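Local coordinates for protein endoglucanase A (Clostridium longisporum, PDB 6Q1I) that hydrolyses internal beta-1,4-glucosidic linkages in cellulose-type polymers and mixed-linkage beta-glucans, and also cleaves xylan, through a family 5 catalytic domain, at residues 69-74 and 107-112; 152-157 and 201-206. All coordinates share one frame; numbering follows the deposited sequence. Where two conformers were deposited one is given.

Contact 1. Residues 69-74 and 107-112; sequences FKTIRI and DLYVIL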
loop_
_atom_site.group_PDB
_atom_site.type_symbol
_atom_site.label_atom_id
_atom_site.label_comp_id
_atom_site.label_asym_id
_atom_site.label_seq_id
_atom_site.Cartn_x
_atom_site.Cartn_y
_atom_site.Cartn_z
ATOM N N PHE A 69 4.796 15.335 -1.634
ATOM C CA PHE A 69 4.778 13.888 -1.800
ATOM C C PHE A 69 5.086 13.548 -3.255
ATOM O O PHE A 69 4.637 14.239 -4.173
ATOM C CB PHE A 69 3.397 13.346 -1.432
ATOM C CG PHE A 69 3.029 13.535 0.022
ATOM C CD1 PHE A 69 2.285 14.625 0.437
ATOM C CD2 PHE A 69 3.410 12.607 0.971
ATOM C CE1 PHE A 69 1.952 14.796 1.757
ATOM C CE2 PHE A 69 3.071 12.772 2.298
ATOM C CZ PHE A 69 2.346 13.873 2.693
ATOM N N LYS A 70 5.831 12.460 -3.474
ATOM C CA LYS A 70 6.209 12.064 -4.824
ATOM C C LYS A 70 5.480 10.829 -5.327
ATOM O O LYS A 70 5.566 10.527 -6.524
ATOM C CB LYS A 70 7.728 11.860 -4.921
ATOM C CG LYS A 70 8.503 13.183 -4.953
ATOM C CD LYS A 70 9.991 12.965 -5.166
ATOM C CE LYS A 70 10.308 12.550 -6.597
ATOM N NZ LYS A 70 11.775 12.329 -6.798
ATOM N N THR A 71 4.788 10.112 -4.446
ATOM C CA THR A 71 4.077 8.886 -4.777
ATOM C C THR A 71 2.690 8.927 -4.158
ATOM O O THR A 71 2.527 9.372 -3.015
ATOM C CB THR A 71 4.844 7.678 -4.195
ATOM O OG1 THR A 71 6.122 7.572 -4.828
ATOM C CG2 THR A 71 4.105 6.369 -4.414
ATOM N N ILE A 72 1.693 8.437 -4.895
ATOM C CA ILE A 72 0.380 8.136 -4.332
ATOM C C ILE A 72 0.089 6.654 -4.561
ATOM O O ILE A 72 0.243 6.143 -5.680
ATOM C CB ILE A 72 -0.733 9.040 -4.900
ATOM C CG1 ILE A 72 -0.545 10.459 -4.353
ATOM C CG2 ILE A 72 -2.103 8.481 -4.540
ATOM C CD1 ILE A 72 -1.639 11.431 -4.750
ATOM N N ARG A 73 -0.309 5.968 -3.498
ATOM C CA ARG A 73 -0.843 4.616 -3.597
ATOM C C ARG A 73 -2.360 4.706 -3.661
ATOM O O ARG A 73 -2.977 5.441 -2.878
ATOM C CB ARG A 73 -0.373 3.766 -2.417
ATOM C CG ARG A 73 -0.845 2.317 -2.406
ATOM C CD ARG A 73 0.008 1.517 -1.478
ATOM N NE ARG A 73 -0.336 0.119 -1.207
ATOM C CZ ARG A 73 -1.048 -0.316 -0.170
ATOM N NH1 ARG A 73 -1.660 0.536 0.649
ATOM N NH2 ARG A 73 -1.159 -1.620 0.052
ATOM N N ILE A 74 -2.932 4.032 -4.654
ATOM C CA ILE A 74 -4.376 3.978 -4.880
ATOM C C ILE A 74 -4.823 2.572 -4.493
ATOM O O ILE A 74 -4.931 1.683 -5.356
ATOM C CB ILE A 74 -4.736 4.322 -6.335
ATOM C CG1 ILE A 74 -4.167 5.693 -6.713
ATOM C CG2 ILE A 74 -6.258 4.287 -6.542
ATOM C CD1 ILE A 74 -4.363 6.059 -8.172
ATOM N N ASP A 107 2.522 14.091 -12.313
ATOM C CA ASP A 107 3.926 13.673 -12.269
ATOM C C ASP A 107 4.259 12.860 -11.020
ATOM O O ASP A 107 5.398 12.850 -10.568
ATOM C CB ASP A 107 4.882 14.866 -12.419
ATOM C CG ASP A 107 6.261 14.451 -12.867
ATOM O OD1 ASP A 107 6.361 13.425 -13.569
ATOM O OD2 ASP A 107 7.242 15.147 -12.519
ATOM N N LEU A 108 3.278 12.151 -10.476
ATOM C CA LEU A 108 3.482 11.286 -9.326
ATOM C C LEU A 108 3.775 9.861 -9.776
ATOM O O LEU A 108 3.314 9.417 -10.836
ATOM C CB LEU A 108 2.218 11.273 -8.459
ATOM C CG LEU A 108 1.864 12.611 -7.810
ATOM C CD1 LEU A 108 0.430 12.614 -7.342
ATOM C CD2 LEU A 108 2.797 12.896 -6.634
ATOM N N TYR A 109 4.554 9.140 -8.963
ATOM C CA TYR A 109 4.529 7.682 -9.022
ATOM C C TYR A 109 3.204 7.215 -8.438
ATOM O O TYR A 109 2.685 7.811 -7.489
ATOM C CB TYR A 109 5.702 7.067 -8.234
ATOM C CG TYR A 109 7.022 7.429 -8.852
ATOM C CD1 TYR A 109 7.703 8.571 -8.460
ATOM C CD2 TYR A 109 7.552 6.676 -9.889
ATOM C CE1 TYR A 109 8.882 8.950 -9.074
ATOM C CE2 TYR A 109 8.731 7.042 -10.504
ATOM C CZ TYR A 109 9.395 8.178 -10.097
ATOM O OH TYR A 109 10.571 8.537 -10.726
ATOM N N VAL A 110 2.637 6.171 -9.027
ATOM C CA VAL A 110 1.354 5.630 -8.601
ATOM C C VAL A 110 1.530 4.143 -8.353
ATOM O O VAL A 110 2.038 3.424 -9.217
ATOM C CB VAL A 110 0.268 5.869 -9.663
ATOM C CG1 VAL A 110 -1.009 5.155 -9.281
ATOM C CG2 VAL A 110 0.044 7.358 -9.828
ATOM N N ILE A 111 1.093 3.681 -7.187
ATOM C CA ILE A 111 1.022 2.258 -6.876
ATOM C C ILE A 111 -0.445 1.857 -6.949
ATOM O O ILE A 111 -1.266 2.360 -6.169
ATOM C CB ILE A 111 1.575 1.954 -5.474
ATOM C CG1 ILE A 111 3.037 2.368 -5.327
ATOM C CG2 ILE A 111 1.374 0.473 -5.166
ATOM C CD1 ILE A 111 3.498 2.463 -3.872
ATOM N N LEU A 112 -0.776 0.956 -7.872
ATOM C CA LEU A 112 -2.125 0.421 -8.027
ATOM C C LEU A 112 -2.091 -1.044 -7.598
ATOM O O LEU A 112 -1.338 -1.839 -8.174
ATOM C CB LEU A 112 -2.570 0.536 -9.486
ATOM C CG LEU A 112 -3.993 0.045 -9.772
ATOM C CD1 LEU A 112 -5.031 0.945 -9.069
ATOM C CD2 LEU A 112 -4.256 -0.019 -11.272
HETATM O O HOH W 1 6.918 12.366 -8.293
HETATM O O HOH W 2 11.330 11.333 -9.887
#

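Contact 2. Residues 152-157 and 201-206; sequences HLIFET and SRAVMM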
loop_
_atom_site.group_PDB
_atom_site.type_symbol
_atom_site.label_atom_id
_atom_site.label_comp_id
_atom_site.label_asym_id
_atom_site.label_seq_id
_atom_site.Cartn_x
_atom_site.Cartn_y
_atom_site.Cartn_z
ATOM N N HIS A 152 5.970 5.368 -14.340
ATOM C CA HIS A 152 5.490 5.937 -13.088
ATOM C C HIS A 152 4.369 5.119 -12.471
ATOM O O HIS A 152 4.102 5.272 -11.278
ATOM C CB HIS A 152 5.044 7.372 -13.276
ATOM C CG HIS A 152 6.183 8.334 -13.340
ATOM N ND1 HIS A 152 6.995 8.445 -14.446
ATOM C CD2 HIS A 152 6.664 9.210 -12.428
ATOM C CE1 HIS A 152 7.924 9.355 -14.216
ATOM N NE2 HIS A 152 7.744 9.836 -12.999
ATOM N N LEU A 153 3.728 4.247 -13.246
ATOM C CA LEU A 153 2.707 3.350 -12.719
ATOM C C LEU A 153 3.343 2.019 -12.324
ATOM O O LEU A 153 3.945 1.328 -13.162
ATOM C CB LEU A 153 1.578 3.141 -13.727
ATOM C CG LEU A 153 0.450 2.230 -13.243
ATOM C CD1 LEU A 153 -0.243 2.811 -12.011
ATOM C CD2 LEU A 153 -0.549 1.994 -14.359
ATOM N N ILE A 154 3.156 1.654 -11.058
ATOM C CA ILE A 154 3.687 0.451 -10.431
ATOM C C ILE A 154 2.492 -0.396 -10.022
ATOM O O ILE A 154 1.519 0.135 -9.484
ATOM C CB ILE A 154 4.479 0.865 -9.169
ATOM C CG1 ILE A 154 5.651 1.776 -9.532
ATOM C CG2 ILE A 154 4.966 -0.349 -8.395
ATOM C CD1 ILE A 154 6.153 2.589 -8.362
ATOM N N PHE A 155 2.543 -1.701 -10.283
ATOM C CA PHE A 155 1.498 -2.609 -9.827
ATOM C C PHE A 155 1.925 -3.246 -8.505
ATOM O O PHE A 155 3.112 -3.487 -8.283
ATOM C CB PHE A 155 1.237 -3.728 -10.841
ATOM C CG PHE A 155 0.645 -3.279 -12.156
ATOM C CD1 PHE A 155 -0.084 -2.112 -12.281
ATOM C CD2 PHE A 155 0.793 -4.080 -13.280
ATOM C CE1 PHE A 155 -0.629 -1.742 -13.507
ATOM C CE2 PHE A 155 0.239 -3.723 -14.488
ATOM C CZ PHE A 155 -0.467 -2.551 -14.610
ATOM N N GLU A 156 0.950 -3.540 -7.641
ATOM C CA GLU A 156 1.175 -4.252 -6.381
ATOM C C GLU A 156 0.188 -5.413 -6.326
ATOM O O GLU A 156 -1.026 -5.194 -6.329
ATOM C CB GLU A 156 1.003 -3.289 -5.195
ATOM C CG GLU A 156 1.013 -3.960 -3.834
ATOM C CD GLU A 156 0.590 -3.028 -2.710
ATOM O OE1 GLU A 156 1.117 -1.902 -2.643
ATOM O OE2 GLU A 156 -0.297 -3.418 -1.914
ATOM N N THR A 157 0.703 -6.649 -6.296
ATOM C CA THR A 157 -0.134 -7.820 -6.570
ATOM C C THR A 157 -1.271 -7.976 -5.563
ATOM O O THR A 157 -2.422 -8.246 -5.940
ATOM C CB THR A 157 0.729 -9.084 -6.553
ATOM O OG1 THR A 157 1.449 -9.141 -5.314
ATOM C CG2 THR A 157 1.707 -9.117 -7.743
ATOM N N SER A 201 8.156 -5.200 -18.303
ATOM C CA SER A 201 9.205 -4.650 -17.457
ATOM C C SER A 201 8.710 -3.734 -16.347
ATOM O O SER A 201 9.524 -3.288 -15.533
ATOM C CB SER A 201 10.209 -3.870 -18.311
ATOM O OG SER A 201 10.710 -4.703 -19.334
ATOM N N ARG A 202 7.415 -3.432 -16.294
ATOM C CA ARG A 202 6.875 -2.586 -15.237
ATOM C C ARG A 202 7.273 -3.117 -13.867
ATOM O O ARG A 202 7.216 -4.319 -13.608
ATOM C CB ARG A 202 5.346 -2.572 -15.337
ATOM C CG ARG A 202 4.675 -1.567 -14.396
ATOM C CD ARG A 202 3.147 -1.532 -14.514
ATOM N NE ARG A 202 2.736 -1.379 -15.900
ATOM C CZ ARG A 202 2.838 -0.254 -16.598
ATOM N NH1 ARG A 202 3.304 0.856 -16.035
ATOM N NH2 ARG A 202 2.481 -0.244 -17.871
ATOM N N ALA A 203 7.630 -2.207 -12.971
ATOM C CA ALA A 203 7.915 -2.604 -11.602
ATOM C C ALA A 203 6.663 -3.181 -10.959
ATOM O O ALA A 203 5.563 -2.627 -11.090
ATOM C CB ALA A 203 8.392 -1.393 -10.804
ATOM N N VAL A 204 6.842 -4.284 -10.234
ATOM C CA VAL A 204 5.745 -4.961 -9.553
ATOM C C VAL A 204 6.128 -5.192 -8.099
ATOM O O VAL A 204 7.088 -5.917 -7.814
ATOM C CB VAL A 204 5.362 -6.285 -10.237
ATOM C CG1 VAL A 204 4.251 -6.985 -9.447
ATOM C CG2 VAL A 204 4.926 -6.050 -11.676
ATOM N N MET A 205 5.387 -4.566 -7.190
ATOM C CA MET A 205 5.474 -4.815 -5.762
ATOM C C MET A 205 4.659 -6.048 -5.392
ATOM O O MET A 205 3.605 -6.316 -5.978
ATOM C CB MET A 205 4.899 -3.618 -4.998
ATOM C CG MET A 205 5.783 -2.397 -5.017
ATOM S SD MET A 205 5.038 -0.879 -4.381
ATOM C CE MET A 205 4.540 -1.400 -2.755
ATOM N N MET A 206 5.155 -6.797 -4.403
ATOM C CA MET A 206 4.412 -7.937 -3.883
ATOM C C MET A 206 4.739 -8.099 -2.411
ATOM O O MET A 206 5.899 -7.894 -2.017
ATOM C CB MET A 206 4.722 -9.234 -4.630
ATOM C CG MET A 206 6.189 -9.573 -4.749
ATOM S SD MET A 206 6.498 -10.952 -5.860
ATOM C CE MET A 206 5.686 -10.422 -7.307
HETATM O O HOH W 3 6.807 0.960 -13.137
#

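Contact 1. Residues 69-74 and 107-112
Thr71 through Arg73 pair in parallel register with Tyr109 through Ile111, the two strand axes 4.6 Å apart at 18°, and the backbone ladder runs Tyr109 N to Lys70 O, Ile72 N to Tyr109 O, Ile111 N to Ile72 O and Ile74 N to Ile111 O. At the start of the ladder the Lys70 carbonyl accepts twice: from Tyr109 N at 3.0 Å and from a water that also donates to Asp107 O. On the barrel-interior face, Thr71 and Arg73 meet Tyr109 and Ile111. Thr71 OG1 sits 3.5 Å from Tyr109 CB, beside its own backbone N (chi1 -64°), and bonds to Met21 O. This torsion leaves CG2 to touch Ile111 CD1 at 4.0 Å. Arg73 sends CG anti to its backbone N and runs extended to NE, bringing CG across Ile111 at a slant, 3.9 Å from Ile111 CB, while Ile111 CG2 lies at the guanidinium edge. On the helix-facing side, the packing is methyl to methyl between slanting side chains: Ile72 CD1 against Leu108 CD1 at 3.5 Å, then Ile74 CD1 against Val110 CG1 at 3.6 Å. The second methyl, Leu108 CD2, reaches 3.4 Å from Phe69 O. Helices 58-67 and 90-105 cover this apolar layer. The chemistry is therefore split between the faces: hydrocarbon seals one, whereas on the other a salt bridge to Glu156 and bonds to Asn26, Asn159 and Gln284, an altered residue at the probable nucleophile position, would hold the buried Arg73 guanidinium in one orientation.

Contact 2. Residues 152-157 and 201-206
Arg202 sets its CD methylene over the centre of the Phe155 ring and turns its head toward the Leu153 carbonyl. CD is the bump: it stands 3.5 Å from the centroid of the Phe155 ring, almost on the ring normal, in a CH-pi contact. A bend about the CG-CD bond (chi3 -51°) carries CZ off-centre, 5.0 Å from that centroid, so the cation-pi contact is off-centre too, with guanidinium and ring planes 44° apart. NH1 then donates to Leu153 O at 3.0 Å; the acceptor lies in the guanidinium plane, though the donor is tilted from the carbonyl plane. A water donates a further bond to Leu153 O, and Asn199, Tyr149 and Asp150 take up other guanidinium N-H groups. Helix 175-194 adds Ile192 against Phe155.

On the barrel-interior side, Ile154 CG2 fits between the Ala203 carbonyl and the Met205 side chain, 4.0 Å from Met205 CG. Met205 bends at its far end and brings CE to 3.5 Å from Glu156 OE1, while its CB packs on Glu156 CB; the carboxylate is salt-bridged through OE2 to Arg73, and Asn113 also bonds OE2. Thr157 fits its methyl CG2 against Val204 CG1 at 3.7 Å, the two side chains crossing at about a right angle; its OG1 faces Met206 CB and is hydrogen-bonded to Asn185. Backbone bonds from Phe155 N to Ala203 O, Met205 N to Phe155 O and Thr157 N to Met205 O join the strands, which are inclined at 29°. Parallel neighbours with Ile154, Glu156 and Met205 filling the interior and Phe155 and Val204 meeting the outer helix are characteristic of the (beta/alpha)8 TIM barrel, here the fourth and fifth strands of the family 5 catalytic domain.

In the fold
Contacts 1 and 2 are consecutive parts of one eight-stranded barrel wall, their centres about 11 Å apart. Strands 109-113 and 153-156 are neighbours, joined by a probable hydrogen bond from Ile154 N to Val110 O at 2.8 Å. Inside the barrel, Arg73 NH2 of contact 1 forms a salt bridge with Glu156 OE2 of contact 2, also at 2.8 Å, and Ile111 CG2 packs 3.5 Å from Glu156 OE1. The pair borders the probable catalytic site: nearest side-chain atoms of Arg73 and Gln284 are about 3 Å apart, those of Arg73 and Gln160 about 6 Å, positions assigned by similarity to the nucleophile and proton donor, both altered in this structure.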